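Local structure of polygalacturonase (Pectobacterium carotovorum subsp. carotovorum, 1BHE) at residues Ala227-Lys232 against Gly256-Gly261; Thr237-Ile242 against Val262-Val267; Val290-Arg295 against Asp324-Thr329. The protein hydrolyses internal alpha-1,4 linkages of polygalacturonic acid, a plant cell-wall pectin, and takes part in the maceration and soft rot of plant tissue. One frame throughout, in Å; residues are numbered along the deposited sequence.

Contact 1: Ala227-Lys232 against Gly256-Gly261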
loop_
_atom_site.group_PDB
_atom_site.type_symbol
_atom_site.label_atom_id
_atom_site.label_comp_id
_atom_site.label_asym_id
_atom_site.label_seq_id
_atom_site.Cartn_x
_atom_site.Cartn_y
_atom_site.Cartn_z
ATOM N N ALA A 227 4.112 1.753 -2.157
ATOM C CA ALA A 227 4.341 2.945 -2.973
ATOM C C ALA A 227 4.349 4.153 -2.037
ATOM O O ALA A 227 3.305 4.517 -1.490
ATOM C CB ALA A 227 3.324 3.112 -4.082
ATOM N N ILE A 228 5.534 4.691 -1.814
ATOM C CA ILE A 228 5.736 5.858 -0.951
ATOM C C ILE A 228 5.512 7.128 -1.765
ATOM O O ILE A 228 6.162 7.316 -2.802
ATOM C CB ILE A 228 7.153 5.817 -0.356
ATOM C CG1 ILE A 228 7.332 4.571 0.520
ATOM C CG2 ILE A 228 7.465 7.062 0.463
ATOM C CD1 ILE A 228 8.775 4.237 0.849
ATOM N N LYS A 229 4.557 7.964 -1.372
ATOM C CA LYS A 229 4.186 9.154 -2.124
ATOM C C LYS A 229 4.145 10.431 -1.287
ATOM O O LYS A 229 3.910 10.406 -0.079
ATOM C CB LYS A 229 2.798 8.993 -2.767
ATOM C CG LYS A 229 2.598 7.751 -3.621
ATOM C CD LYS A 229 1.167 7.598 -4.110
ATOM C CE LYS A 229 0.966 6.239 -4.768
ATOM N NZ LYS A 229 1.601 6.168 -6.114
ATOM N N ALA A 230 4.387 11.566 -1.936
ATOM C CA ALA A 230 4.318 12.882 -1.299
ATOM C C ALA A 230 3.698 13.863 -2.297
ATOM O O ALA A 230 4.100 13.905 -3.462
ATOM C CB ALA A 230 5.673 13.345 -0.813
ATOM N N TYR A 231 2.683 14.602 -1.872
ATOM C CA TYR A 231 1.900 15.470 -2.723
ATOM C C TYR A 231 2.108 16.965 -2.546
ATOM O O TYR A 231 2.323 17.464 -1.446
ATOM C CB TYR A 231 0.402 15.186 -2.467
ATOM C CG TYR A 231 -0.019 13.804 -2.909
ATOM C CD1 TYR A 231 0.203 12.690 -2.107
ATOM C CD2 TYR A 231 -0.632 13.617 -4.141
ATOM C CE1 TYR A 231 -0.175 11.426 -2.524
ATOM C CE2 TYR A 231 -1.013 12.360 -4.564
ATOM C CZ TYR A 231 -0.781 11.270 -3.749
ATOM O OH TYR A 231 -1.165 10.021 -4.178
ATOM N N LYS A 232 1.989 17.700 -3.662
ATOM C CA LYS A 232 2.134 19.151 -3.619
ATOM C C LYS A 232 1.057 19.772 -2.743
ATOM O O LYS A 232 -0.111 19.394 -2.834
ATOM C CB LYS A 232 2.051 19.748 -5.032
ATOM C CG LYS A 232 2.689 21.130 -5.129
ATOM C CD LYS A 232 2.622 21.675 -6.553
ATOM C CE LYS A 232 1.344 22.472 -6.778
ATOM N NZ LYS A 232 1.564 23.620 -7.711
ATOM N N GLY A 256 6.992 7.062 -5.522
ATOM C CA GLY A 256 6.415 7.793 -6.653
ATOM C C GLY A 256 5.073 7.176 -7.043
ATOM O O GLY A 256 4.606 6.260 -6.371
ATOM N N SER A 257 4.454 7.710 -8.082
ATOM C CA SER A 257 4.997 8.767 -8.917
ATOM C C SER A 257 4.964 10.160 -8.329
ATOM O O SER A 257 5.687 11.072 -8.755
ATOM C CB SER A 257 4.226 8.760 -10.258
ATOM O OG SER A 257 4.591 7.575 -10.968
ATOM N N GLU A 258 4.135 10.355 -7.307
ATOM C CA GLU A 258 4.089 11.661 -6.634
ATOM C C GLU A 258 5.319 11.721 -5.741
ATOM O O GLU A 258 5.419 10.982 -4.760
ATOM C CB GLU A 258 2.759 11.830 -5.910
ATOM C CG GLU A 258 1.570 11.736 -6.863
ATOM C CD GLU A 258 1.070 10.322 -7.069
ATOM O OE1 GLU A 258 1.679 9.342 -6.602
ATOM O OE2 GLU A 258 0.018 10.146 -7.715
ATOM N N THR A 259 6.297 12.554 -6.124
ATOM C CA THR A 259 7.531 12.647 -5.360
ATOM C C THR A 259 7.780 14.058 -4.852
ATOM O O THR A 259 8.924 14.519 -4.860
ATOM C CB THR A 259 8.762 12.176 -6.167
ATOM O OG1 THR A 259 8.875 12.918 -7.390
ATOM C CG2 THR A 259 8.688 10.686 -6.479
ATOM N N MET A 260 6.764 14.727 -4.323
ATOM C CA MET A 260 6.924 16.086 -3.813
ATOM C C MET A 260 7.455 16.130 -2.386
ATOM O O MET A 260 6.780 16.618 -1.483
ATOM C CB MET A 260 5.585 16.829 -3.907
ATOM C CG MET A 260 5.058 16.925 -5.334
ATOM S SD MET A 260 6.278 17.696 -6.422
ATOM C CE MET A 260 6.420 19.315 -5.673
ATOM N N GLY A 261 8.666 15.640 -2.158
ATOM C CA GLY A 261 9.287 15.661 -0.846
ATOM C C GLY A 261 9.224 14.332 -0.113
ATOM O O GLY A 261 8.431 14.171 0.816
#

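Contact 2: Thr237-Ile242 against Val262-Val267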
loop_
_atom_site.group_PDB
_atom_site.type_symbol
_atom_site.label_atom_id
_atom_site.label_comp_id
_atom_site.label_asym_id
_atom_site.label_seq_id
_atom_site.Cartn_x
_atom_site.Cartn_y
_atom_site.Cartn_z
ATOM N N THR A 237 6.781 13.498 3.083
ATOM C CA THR A 237 6.797 12.106 3.529
ATOM C C THR A 237 8.209 11.840 4.028
ATOM O O THR A 237 9.153 11.918 3.240
ATOM C CB THR A 237 6.436 11.143 2.384
ATOM O OG1 THR A 237 5.046 11.311 2.090
ATOM C CG2 THR A 237 6.727 9.703 2.762
ATOM N N ARG A 238 8.376 11.608 5.325
ATOM C CA ARG A 238 9.680 11.405 5.916
ATOM C C ARG A 238 9.739 10.260 6.919
ATOM O O ARG A 238 8.779 9.962 7.626
ATOM C CB ARG A 238 10.108 12.639 6.744
ATOM C CG ARG A 238 10.192 13.949 5.999
ATOM C CD ARG A 238 10.683 15.072 6.917
ATOM N NE ARG A 238 11.183 16.145 6.075
ATOM C CZ ARG A 238 12.444 16.404 5.766
ATOM N NH1 ARG A 238 13.455 15.688 6.221
ATOM N NH2 ARG A 238 12.643 17.439 4.958
ATOM N N ASN A 239 10.947 9.733 7.107
ATOM C CA ASN A 239 11.251 8.735 8.113
ATOM C C ASN A 239 10.471 7.440 7.945
ATOM O O ASN A 239 9.454 7.211 8.602
ATOM C CB ASN A 239 10.985 9.340 9.512
ATOM C CG ASN A 239 11.651 10.687 9.734
ATOM O OD1 ASN A 239 12.686 10.977 9.129
ATOM N ND2 ASN A 239 11.059 11.533 10.572
ATOM N N ILE A 240 10.993 6.540 7.106
ATOM C CA ILE A 240 10.331 5.270 6.813
ATOM C C ILE A 240 11.294 4.097 6.935
ATOM O O ILE A 240 12.443 4.175 6.493
ATOM C CB ILE A 240 9.719 5.257 5.393
ATOM C CG1 ILE A 240 8.639 6.330 5.245
ATOM C CG2 ILE A 240 9.135 3.892 5.035
ATOM C CD1 ILE A 240 8.080 6.506 3.855
ATOM N N SER A 241 10.852 3.034 7.586
ATOM C CA SER A 241 11.632 1.820 7.749
ATOM C C SER A 241 10.891 0.638 7.116
ATOM O O SER A 241 9.759 0.357 7.500
ATOM C CB SER A 241 11.899 1.485 9.212
ATOM O OG SER A 241 12.749 2.429 9.824
ATOM N N ILE A 242 11.501 -0.011 6.143
ATOM C CA ILE A 242 10.951 -1.186 5.473
ATOM C C ILE A 242 11.921 -2.335 5.777
ATOM O O ILE A 242 12.958 -2.468 5.133
ATOM C CB ILE A 242 10.839 -0.994 3.957
ATOM C CG1 ILE A 242 10.073 0.276 3.586
ATOM C CG2 ILE A 242 10.205 -2.211 3.285
ATOM C CD1 ILE A 242 8.644 0.349 4.071
ATOM N N VAL A 262 10.087 13.402 -0.487
ATOM C CA VAL A 262 10.220 12.094 0.141
ATOM C C VAL A 262 11.618 12.029 0.750
ATOM O O VAL A 262 12.604 12.201 0.026
ATOM C CB VAL A 262 10.043 10.944 -0.860
ATOM C CG1 VAL A 262 10.390 9.599 -0.240
ATOM C CG2 VAL A 262 8.621 10.946 -1.406
ATOM N N TYR A 263 11.713 11.889 2.070
ATOM C CA TYR A 263 12.986 11.903 2.767
ATOM C C TYR A 263 13.220 10.770 3.757
ATOM O O TYR A 263 12.303 10.336 4.454
ATOM C CB TYR A 263 13.088 13.192 3.632
ATOM C CG TYR A 263 12.895 14.490 2.879
ATOM C CD1 TYR A 263 11.622 15.015 2.678
ATOM C CD2 TYR A 263 13.980 15.183 2.361
ATOM C CE1 TYR A 263 11.435 16.191 1.976
ATOM C CE2 TYR A 263 13.804 16.364 1.659
ATOM C CZ TYR A 263 12.533 16.856 1.469
ATOM O OH TYR A 263 12.331 18.023 0.772
ATOM N N ASN A 264 14.473 10.359 3.891
ATOM C CA ASN A 264 14.926 9.390 4.873
ATOM C C ASN A 264 14.174 8.070 4.883
ATOM O O ASN A 264 13.501 7.679 5.839
ATOM C CB ASN A 264 14.868 10.063 6.257
ATOM C CG ASN A 264 15.522 9.280 7.367
ATOM O OD1 ASN A 264 16.459 8.509 7.157
ATOM N ND2 ASN A 264 15.025 9.453 8.591
ATOM N N VAL A 265 14.331 7.343 3.787
ATOM C CA VAL A 265 13.712 6.040 3.584
ATOM C C VAL A 265 14.772 4.947 3.694
ATOM O O VAL A 265 15.759 4.970 2.953
ATOM C CB VAL A 265 13.029 5.962 2.209
ATOM C CG1 VAL A 265 12.360 4.609 2.006
ATOM C CG2 VAL A 265 12.006 7.080 2.054
ATOM N N THR A 266 14.575 4.025 4.622
ATOM C CA THR A 266 15.505 2.942 4.879
ATOM C C THR A 266 14.880 1.578 4.585
ATOM O O THR A 266 13.918 1.168 5.235
ATOM C CB THR A 266 15.982 2.961 6.350
ATOM O OG1 THR A 266 16.623 4.208 6.648
ATOM C CG2 THR A 266 16.953 1.831 6.647
ATOM N N VAL A 267 15.430 0.879 3.595
ATOM C CA VAL A 267 14.979 -0.447 3.216
ATOM C C VAL A 267 16.092 -1.457 3.514
ATOM O O VAL A 267 17.175 -1.323 2.938
ATOM C CB VAL A 267 14.619 -0.558 1.722
ATOM C CG1 VAL A 267 14.104 -1.959 1.400
ATOM C CG2 VAL A 267 13.592 0.478 1.299
#

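Contact 3: Val290-Arg295 against Asp324-Thr329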
loop_
_atom_site.group_PDB
_atom_site.type_symbol
_atom_site.label_atom_id
_atom_site.label_comp_id
_atom_site.label_asym_id
_atom_site.label_seq_id
_atom_site.Cartn_x
_atom_site.Cartn_y
_atom_site.Cartn_z
ATOM N N VAL A 290 11.481 16.648 -4.758
ATOM C CA VAL A 290 12.642 16.196 -4.020
ATOM C C VAL A 290 12.477 14.798 -3.438
ATOM O O VAL A 290 11.516 14.484 -2.739
ATOM C CB VAL A 290 12.979 17.155 -2.851
ATOM C CG1 VAL A 290 14.142 16.641 -2.014
ATOM C CG2 VAL A 290 13.288 18.549 -3.374
ATOM N N VAL A 291 13.472 13.965 -3.681
ATOM C CA VAL A 291 13.629 12.643 -3.104
ATOM C C VAL A 291 15.050 12.656 -2.521
ATOM O O VAL A 291 16.016 12.763 -3.289
ATOM C CB VAL A 291 13.459 11.472 -4.072
ATOM C CG1 VAL A 291 13.877 10.158 -3.418
ATOM C CG2 VAL A 291 12.026 11.359 -4.581
ATOM N N ASN A 292 15.181 12.597 -1.202
ATOM C CA ASN A 292 16.510 12.669 -0.609
ATOM C C ASN A 292 16.730 11.716 0.552
ATOM O O ASN A 292 15.906 11.661 1.465
ATOM C CB ASN A 292 16.749 14.118 -0.141
ATOM C CG ASN A 292 18.082 14.232 0.584
ATOM O OD1 ASN A 292 19.134 14.255 -0.055
ATOM N ND2 ASN A 292 18.056 14.271 1.905
ATOM N N GLY A 293 17.858 11.019 0.523
ATOM C CA GLY A 293 18.236 10.106 1.587
ATOM C C GLY A 293 17.468 8.794 1.552
ATOM O O GLY A 293 16.603 8.518 2.387
ATOM N N VAL A 294 17.745 7.997 0.529
ATOM C CA VAL A 294 17.122 6.695 0.345
ATOM C C VAL A 294 18.241 5.654 0.366
ATOM O O VAL A 294 19.200 5.805 -0.400
ATOM C CB VAL A 294 16.322 6.576 -0.961
ATOM C CG1 VAL A 294 15.673 5.196 -1.074
ATOM C CG2 VAL A 294 15.249 7.649 -1.059
ATOM N N ARG A 295 18.145 4.665 1.237
ATOM C CA ARG A 295 19.179 3.646 1.342
ATOM C C ARG A 295 18.591 2.242 1.315
ATOM O O ARG A 295 17.734 1.877 2.124
ATOM C CB ARG A 295 20.031 3.832 2.605
ATOM C CG ARG A 295 19.233 3.928 3.893
ATOM C CD ARG A 295 19.970 4.730 4.954
ATOM N NE ARG A 295 20.057 6.150 4.631
ATOM C CZ ARG A 295 19.110 7.048 4.871
ATOM N NH1 ARG A 295 17.968 6.694 5.448
ATOM N NH2 ARG A 295 19.303 8.315 4.529
ATOM N N ASP A 324 14.440 16.346 -8.116
ATOM C CA ASP A 324 15.663 16.700 -7.402
ATOM C C ASP A 324 15.957 15.537 -6.450
ATOM O O ASP A 324 15.539 15.512 -5.296
ATOM C CB ASP A 324 15.575 18.016 -6.650
ATOM C CG ASP A 324 16.858 18.368 -5.921
ATOM O OD1 ASP A 324 17.895 17.709 -6.144
ATOM O OD2 ASP A 324 16.839 19.314 -5.107
ATOM N N TRP A 325 16.502 14.480 -7.040
ATOM C CA TRP A 325 16.738 13.222 -6.339
ATOM C C TRP A 325 18.212 13.070 -5.996
ATOM O O TRP A 325 19.070 13.136 -6.882
ATOM C CB TRP A 325 16.208 12.069 -7.196
ATOM C CG TRP A 325 14.759 12.126 -7.583
ATOM C CD1 TRP A 325 13.789 12.974 -7.134
ATOM C CD2 TRP A 325 14.084 11.243 -8.495
ATOM N NE1 TRP A 325 12.579 12.712 -7.711
ATOM C CE2 TRP A 325 12.733 11.639 -8.549
ATOM C CE3 TRP A 325 14.491 10.157 -9.273
ATOM C CZ2 TRP A 325 11.788 11.002 -9.354
ATOM C CZ3 TRP A 325 13.554 9.519 -10.062
ATOM C CH2 TRP A 325 12.218 9.942 -10.101
ATOM N N SER A 326 18.519 12.895 -4.710
ATOM C CA SER A 326 19.911 12.758 -4.293
ATOM C C SER A 326 20.073 11.867 -3.069
ATOM O O SER A 326 19.104 11.467 -2.424
ATOM C CB SER A 326 20.529 14.137 -4.046
ATOM O OG SER A 326 19.864 14.833 -3.007
ATOM N N ASP A 327 21.321 11.539 -2.751
ATOM C CA ASP A 327 21.672 10.678 -1.629
ATOM C C ASP A 327 20.871 9.380 -1.685
ATOM O O ASP A 327 20.085 9.027 -0.815
ATOM C CB ASP A 327 21.523 11.386 -0.286
ATOM C CG ASP A 327 22.010 10.573 0.897
ATOM O OD1 ASP A 327 22.775 9.602 0.711
ATOM O OD2 ASP A 327 21.608 10.899 2.037
ATOM N N ILE A 328 21.077 8.653 -2.780
ATOM C CA ILE A 328 20.420 7.379 -3.055
ATOM C C ILE A 328 21.476 6.284 -3.080
ATOM O O ILE A 328 22.409 6.320 -3.892
ATOM C CB ILE A 328 19.641 7.437 -4.381
ATOM C CG1 ILE A 328 18.586 8.545 -4.351
ATOM C CG2 ILE A 328 18.976 6.105 -4.690
ATOM C CD1 ILE A 328 18.068 8.970 -5.706
ATOM N N THR A 329 21.424 5.352 -2.129
ATOM C CA THR A 329 22.429 4.306 -2.036
ATOM C C THR A 329 21.860 2.895 -2.071
ATOM O O THR A 329 20.795 2.593 -1.533
ATOM C CB THR A 329 23.260 4.437 -0.738
ATOM O OG1 THR A 329 22.376 4.300 0.388
ATOM C CG2 THR A 329 23.971 5.774 -0.640
HETATM O O HOH W 1 21.507 6.981 0.893
#

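Contact 1: Ala227-Lys232 against Gly256-Gly261
Glu258 reaches across from Gly256-Gly261 and lays its side chain against two neighbours at once, the aromatic ring of Tyr231 and the long chain of Lys229. Its CB stands over one face of the Tyr231 ring, 4.1 Å from the centroid and offset toward the rim, a CH-pi contact; CG follows, 3.5 Å from Tyr231 CE2. The Glu258 chain then bends at chi2 (88°), which swings CD aside, and the carboxylate plane ends up tilted 32° from the ring. Lys229 crosses this side chain obliquely. Its last torsion turns NZ back (chi4 -74°), where the ammonium meets two oxygens. Lys229 NZ donates to Gly256 O at 3.0 Å. In a salt bridge, Lys229 NZ also lies 3.2 Å from Glu258 OE1, which offers its syn lone pair. The lysine therefore ties the carboxylate to the carbonyl of the cis peptide between Gly256 and Ser257. Farther on, Lys232 and Met260 lie side by side and point the same way, with Lys232 CB 4.1 Å from Met260 CG.

Beneath the side chains the backbones are joined in parallel by Gly256 N to Ile228 O, Ala230 N to Glu258 O and Met260 N to Ala230 O. The chain turns a corner at Ser257, and Met260 is the centre of an inverse gamma turn. Ala230 CB packs 3.3 Å from Gly261 O.

The contact lies where one face of the parallel beta-helix gives way to the next. Strand 204-207 flanks it, with Asp205 against Lys229 and Met207 against Tyr231, while Ile228 points inward to Ile240 and Val265 of strands 237-243 and 258-273.

Contact 2: Thr237-Ile242 against Val262-Val267
Arg238 lays its guanidinium flat on the Tyr263 ring, the planes only 6° apart and the centres 3.7 Å from each other. NH2 sits over the ring centre, while CZ lies over Tyr263 CG and CD1, a stacked cation-pi contact. The chain of Arg238 runs extended from CG to NE, back against the strand direction and over toward Tyr263. This is the outer, partly exposed side of the contact. Glu236 also forms a salt bridge with Arg238 NE, so the charge has a second partner.

On the inner side the packing is mainly aliphatic and buried. Ile240 CB meets Val265 CG1 at 4.3 Å and Ile242 CB meets Val267 CG2 at 4.1 Å, like side chains stacked in line as parallel coils of a beta-helix place them. Between the two sides run parallel backbone bonds, among them Tyr263 N to Thr237 O and Ile242 N to Thr266 O. Their alternation breaks at Asn239, where Asn239 N and Ile240 N both donate across, to Tyr263 O and Asn264 O.

Asn239 and Asn264 kink the strands with left-handed backbone angles and form an asparagine pair. Asn264 ND2 donates to Asn239 OD1 at 2.8 Å, nearly straight at 169°. The acceptor lies in the amide plane of the donor, yet the two amides stand 80° apart.

Asn239 ND2 donates to Asn211 OD1 on the preceding coil, and Asn264 OD1 accepts from Arg295 NH1. The result is a short chain of asparagine side-chain hydrogen bonds outside the helix. They run in one donor-to-acceptor sense, which would probably let each amide polarise the next.

Contact 3: Val290-Arg295 against Asp324-Thr329
Val290 opens the pairing beside Asp324, the two side chains pointing the same way with Val290 CG2 4.0 Å from Asp324 OD2. Next comes Val291, whose N donates to Asp324 O while its carbonyl accepts from Ser326 N. On the inner face Val291 meets the indole of Trp325. CG2, set anti to its own carbonyl carbon, sits over the five-membered ring, 3.8 Å from the centroid, a CH-pi contact; Val291 CB comes closer still to Trp325 CD1, at 3.4 Å. The Trp325 side chain also touches Ile281 and Ile352 of neighbouring strands.

Asn292 turns back to the outer face, and its OD1 lies 3.1 Å from Ser326 OG. Gly293, with positive phi and psi, faces Asp327, which has the same left-handed backbone; Gly293 N donates to Ser326 O at 3.2 Å, and Asp327 OD2 stands 3.5 Å from Gly293 CA. Val294 restores the extended strand, its N bonded to Asp327 O and its carbonyl to Thr329 N.

Arg295 ends the segment, its CB 3.3 Å from Thr329 OG1. The chain bends at chi3 (69°), which places NE. The guanidinium presents an edge to Asp327, with Arg295 NH2 4.3 Å from Asp327 OD2, opposite charges beyond salt-bridge range. NH1 is held instead by Asn264 and Thr266 of the preceding coil. A water molecule lies within hydrogen-bonding distance of Val294 O, Asp327 OD1 and Thr329 OG1.

Chemically the two faces divide: aromatic and aliphatic carbon inside, and outside a mostly polar row where the nearby arginine would be expected to steady the aspartate's negative charge.

In the fold
Contacts 1 and 2 join the same two coils of the right-handed parallel beta-helix of family 28, and contact 3 joins the next two. Contacts 1 and 2 share strand 258-273 and interleave along the chain, their centres 12 Å apart; Gly261 O and Thr237 N join them through a probable hydrogen bond. Contact 3 follows later in sequence, its centre about 10 Å from that of contact 2 and 13 Å from that of contact 1. The order across the coils is 237-243, 258-273, 290-302, 324-335. Contact 1 lies nearest the probable catalytic residues, the side chain of Ala227 about 8 Å from those of Asp223 and His251, whereas contacts 2 and 3 extend the helix wall away from them.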